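Phosphoribosylaminoimidazole-succinocarboxamide synthase (Thermotoga maritima, PDB 1KUT) catalyses the ATP-dependent joining of L-aspartate to 5-amino-1-(5-phospho-D-ribosyl)imidazole-4-carboxylate, giving SAICAR in de novo purine biosynthesis. Local coordinates at residues P81-V86 and D168-F173. Sequence-based numbering, arbitrary orientation.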
ATOM      1  N   PRO B  81       5.779  13.099  -6.545  1.00 25.02           N
ATOM      2  CA  PRO B  81       5.886  13.080  -5.077  1.00 24.42           C
ATOM      3  C   PRO B  81       5.866  11.610  -4.667  1.00 23.75           C
ATOM      4  O   PRO B  81       4.982  11.158  -3.930  1.00 23.45           O
ATOM      5  CB  PRO B  81       4.628  13.821  -4.640  1.00 24.50           C
ATOM      6  CG  PRO B  81       3.616  13.371  -5.675  1.00 24.65           C
ATOM      7  CD  PRO B  81       4.410  13.447  -6.978  1.00 25.03           C
ATOM      8  N   LEU B  82       6.864  10.870  -5.132  1.00 23.15           N
ATOM      9  CA  LEU B  82       6.889   9.441  -4.890  1.00 22.27           C
ATOM     10  C   LEU B  82       8.261   8.858  -4.597  1.00 21.66           C
ATOM     11  O   LEU B  82       9.282   9.382  -5.039  1.00 22.29           O
ATOM     12  CB  LEU B  82       6.304   8.768  -6.133  1.00 22.29           C
ATOM     13  CG  LEU B  82       5.022   7.946  -6.121  1.00 22.60           C
ATOM     14  CD1 LEU B  82       3.943   8.557  -5.216  1.00 22.37           C
ATOM     15  CD2 LEU B  82       4.564   7.845  -7.567  1.00 22.63           C
ATOM     16  N   GLU B  83       8.266   7.769  -3.839  1.00 20.38           N
ATOM     17  CA  GLU B  83       9.477   7.037  -3.503  1.00 19.19           C
ATOM     18  C   GLU B  83       9.157   5.619  -3.969  1.00 18.19           C
ATOM     19  O   GLU B  83       8.225   5.004  -3.485  1.00 17.49           O
ATOM     20  CB  GLU B  83       9.736   7.076  -1.998  1.00 19.84           C
ATOM     21  CG  GLU B  83      10.271   8.414  -1.520  1.00 21.87           C
ATOM     22  CD  GLU B  83      10.736   8.391  -0.065  1.00 23.38           C
ATOM     23  OE1 GLU B  83      11.310   7.368   0.372  1.00 24.06           O
ATOM     24  OE2 GLU B  83      10.547   9.408   0.643  1.00 24.69           O
ATOM     25  N   VAL B  84       9.903   5.122  -4.948  1.00 17.73           N
ATOM     26  CA  VAL B  84       9.665   3.794  -5.489  1.00 17.25           C
ATOM     27  C   VAL B  84      10.746   2.863  -4.950  1.00 17.61           C
ATOM     28  O   VAL B  84      11.935   3.041  -5.232  1.00 17.85           O
ATOM     29  CB  VAL B  84       9.732   3.795  -7.039  1.00 17.01           C
ATOM     30  CG1 VAL B  84       9.210   2.460  -7.576  1.00 16.66           C
ATOM     31  CG2 VAL B  84       8.947   4.969  -7.609  1.00 15.95           C
ATOM     32  N   VAL B  85      10.324   1.853  -4.199  1.00 17.12           N
ATOM     33  CA  VAL B  85      11.249   0.922  -3.597  1.00 16.50           C
ATOM     34  C   VAL B  85      11.197  -0.450  -4.245  1.00 16.76           C
ATOM     35  O   VAL B  85      10.114  -0.997  -4.489  1.00 16.07           O
ATOM     36  CB  VAL B  85      10.934   0.770  -2.096  1.00 17.04           C
ATOM     37  CG1 VAL B  85      11.892  -0.220  -1.446  1.00 17.12           C
ATOM     38  CG2 VAL B  85      11.012   2.133  -1.414  1.00 16.35           C
ATOM     39  N   VAL B  86      12.373  -1.001  -4.539  1.00 16.60           N
ATOM     40  CA  VAL B  86      12.443  -2.330  -5.107  1.00 17.20           C
ATOM     41  C   VAL B  86      13.138  -3.204  -4.076  1.00 18.04           C
ATOM     42  O   VAL B  86      14.211  -2.848  -3.554  1.00 18.49           O
ATOM     43  CB  VAL B  86      13.236  -2.354  -6.421  1.00 17.10           C
ATOM     44  CG1 VAL B  86      13.273  -3.769  -6.971  1.00 17.12           C
ATOM     45  CG2 VAL B  86      12.585  -1.431  -7.438  1.00 17.05           C
ATOM     46  N   ASP B 168      17.933  -3.999  -1.270  1.00 22.41           N
ATOM     47  CA  ASP B 168      16.830  -3.174  -1.737  1.00 22.01           C
ATOM     48  C   ASP B 168      17.349  -1.773  -2.007  1.00 20.94           C
ATOM     49  O   ASP B 168      18.456  -1.412  -1.594  1.00 20.58           O
ATOM     50  CB  ASP B 168      15.690  -3.133  -0.728  1.00 23.19           C
ATOM     51  CG  ASP B 168      16.135  -2.683   0.632  1.00 24.46           C
ATOM     52  OD1 ASP B 168      17.018  -1.802   0.704  1.00 25.38           O
ATOM     53  OD2 ASP B 168      15.585  -3.198   1.635  1.00 25.65           O
ATOM     54  N   ILE B 169      16.540  -0.978  -2.693  1.00 19.72           N
ATOM     55  CA  ILE B 169      16.954   0.353  -3.070  1.00 18.34           C
ATOM     56  C   ILE B 169      15.707   1.175  -3.328  1.00 18.27           C
ATOM     57  O   ILE B 169      14.687   0.634  -3.724  1.00 18.11           O
ATOM     58  CB  ILE B 169      17.841   0.249  -4.354  1.00 18.07           C
ATOM     59  CG1 ILE B 169      18.255   1.630  -4.853  1.00 17.06           C
ATOM     60  CG2 ILE B 169      17.086  -0.495  -5.451  1.00 17.64           C
ATOM     61  CD1 ILE B 169      19.352   1.568  -5.853  1.00 16.99           C
ATOM     62  N   LYS B 170      15.782   2.476  -3.077  1.00 18.37           N
ATOM     63  CA  LYS B 170      14.648   3.367  -3.304  1.00 18.13           C
ATOM     64  C   LYS B 170      14.974   4.355  -4.430  1.00 17.82           C
ATOM     65  O   LYS B 170      16.087   4.887  -4.491  1.00 17.54           O
ATOM     66  CB  LYS B 170      14.337   4.158  -2.031  1.00 18.79           C
ATOM     67  CG  LYS B 170      13.214   5.175  -2.226  1.00 20.10           C
ATOM     68  CD  LYS B 170      13.455   6.451  -1.433  1.00 21.60           C
ATOM     69  CE  LYS B 170      14.785   7.113  -1.810  1.00 22.22           C
ATOM     70  NZ  LYS B 170      14.783   8.582  -1.528  1.00 22.26           N
ATOM     71  N   TYR B 171      14.005   4.596  -5.313  1.00 17.28           N
ATOM     72  CA  TYR B 171      14.174   5.539  -6.426  1.00 16.88           C
ATOM     73  C   TYR B 171      13.131   6.653  -6.368  1.00 17.57           C
ATOM     74  O   TYR B 171      12.181   6.609  -5.581  1.00 17.56           O
ATOM     75  CB  TYR B 171      14.004   4.834  -7.776  1.00 15.12           C
ATOM     76  CG  TYR B 171      14.928   3.645  -7.993  1.00 14.07           C
ATOM     77  CD1 TYR B 171      16.296   3.825  -8.207  1.00 13.44           C
ATOM     78  CD2 TYR B 171      14.428   2.343  -7.980  1.00 13.08           C
ATOM     79  CE1 TYR B 171      17.138   2.737  -8.402  1.00 13.01           C
ATOM     80  CE2 TYR B 171      15.261   1.246  -8.178  1.00 12.49           C
ATOM     81  CZ  TYR B 171      16.606   1.454  -8.390  1.00 12.36           C
ATOM     82  OH  TYR B 171      17.421   0.383  -8.625  1.00 12.26           O
ATOM     83  N   GLU B 172      13.338   7.650  -7.220  1.00 18.66           N
ATOM     84  CA  GLU B 172      12.442   8.786  -7.393  1.00 19.51           C
ATOM     85  C   GLU B 172      12.566   9.175  -8.861  1.00 19.40           C
ATOM     86  O   GLU B 172      13.671   9.302  -9.390  1.00 18.77           O
ATOM     87  CB  GLU B 172      12.820   9.947  -6.466  1.00 20.79           C
ATOM     88  CG  GLU B 172      12.304   9.757  -5.028  1.00 22.95           C
ATOM     89  CD  GLU B 172      12.669  10.906  -4.089  1.00 24.50           C
ATOM     90  OE1 GLU B 172      12.757  12.066  -4.556  1.00 24.88           O
ATOM     91  OE2 GLU B 172      12.849  10.647  -2.873  1.00 25.39           O
ATOM     92  N   PHE B 173      11.422   9.319  -9.521  1.00 20.00           N
ATOM     93  CA  PHE B 173      11.378   9.654 -10.937  1.00 20.95           C
ATOM     94  C   PHE B 173      10.698  10.984 -11.213  1.00 22.23           C
ATOM     95  O   PHE B 173       9.974  11.530 -10.357  1.00 22.95           O
ATOM     96  CB  PHE B 173      10.638   8.578 -11.724  1.00 19.61           C
ATOM     97  CG  PHE B 173      11.302   7.227 -11.703  1.00 19.68           C
ATOM     98  CD1 PHE B 173      11.135   6.370 -10.613  1.00 19.20           C
ATOM     99  CD2 PHE B 173      12.041   6.789 -12.797  1.00 18.78           C
ATOM    100  CE1 PHE B 173      11.685   5.097 -10.609  1.00 18.91           C
ATOM    101  CE2 PHE B 173      12.599   5.522 -12.811  1.00 18.92           C
ATOM    102  CZ  PHE B 173      12.415   4.664 -11.699  1.00 19.63           C
TER
HETATM  103  O   HOH W   1       9.419   9.852  -7.659  1.00 11.22           O
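Val-84 and Tyr-171 form a hydrogen-bonded antiparallel pair, Val-84 N reaching Tyr-171 O at 2.8 Å and Tyr-171 N reaching Val-84 O at 2.6 Å. Val-86 and Ile-169 repeat the pattern, with Val-86 N 2.9 Å from Ile-169 O and a nearly straight N-H...O angle of 169°; Val-85 with Lys-170 is the non-hydrogen-bonded pair between them. This ladder makes 78-87 and 164-175 neighbouring strands of an antiparallel sheet. Toward Leu-82 and Phe-173 a water joins the strands, lying 2.7 Å from Leu-82 O and accepting from Phe-173 N.

One face is apolar. Val-86 CG2 meets the edge of the Tyr-171 ring, nearly in its plane, 3.9 Å from CE2. With CG2 anti to its carbonyl carbon, Val-84 directs that methyl to the Phe-173 ring edge, 4.0 Å from CD1. Helix 138-160 packs on this side, where Thr-152 hydrogen-bonds the Tyr-171 hydroxyl.

The face of Val-85 and Lys-170 mixes apolar and charged groups. Lys-170, its CG anti to the backbone N, lays CG against Val-85 CG2; bends at chi2 (-144°) and chi3 (58°) then turn NZ to Glu-172 OE2 at 3.1 Å, above the carboxylate plane. Glu-83 and Glu-172 run side by side, pointing the same way, and Lys-116, just beyond strand 105-115, bridges both carboxylates. Glu-83 OE1 lies 4.1 Å from Lys-170 NZ, beyond a salt bridge, so both lysines probably help offset the repulsion between the two neighbouring glutamates.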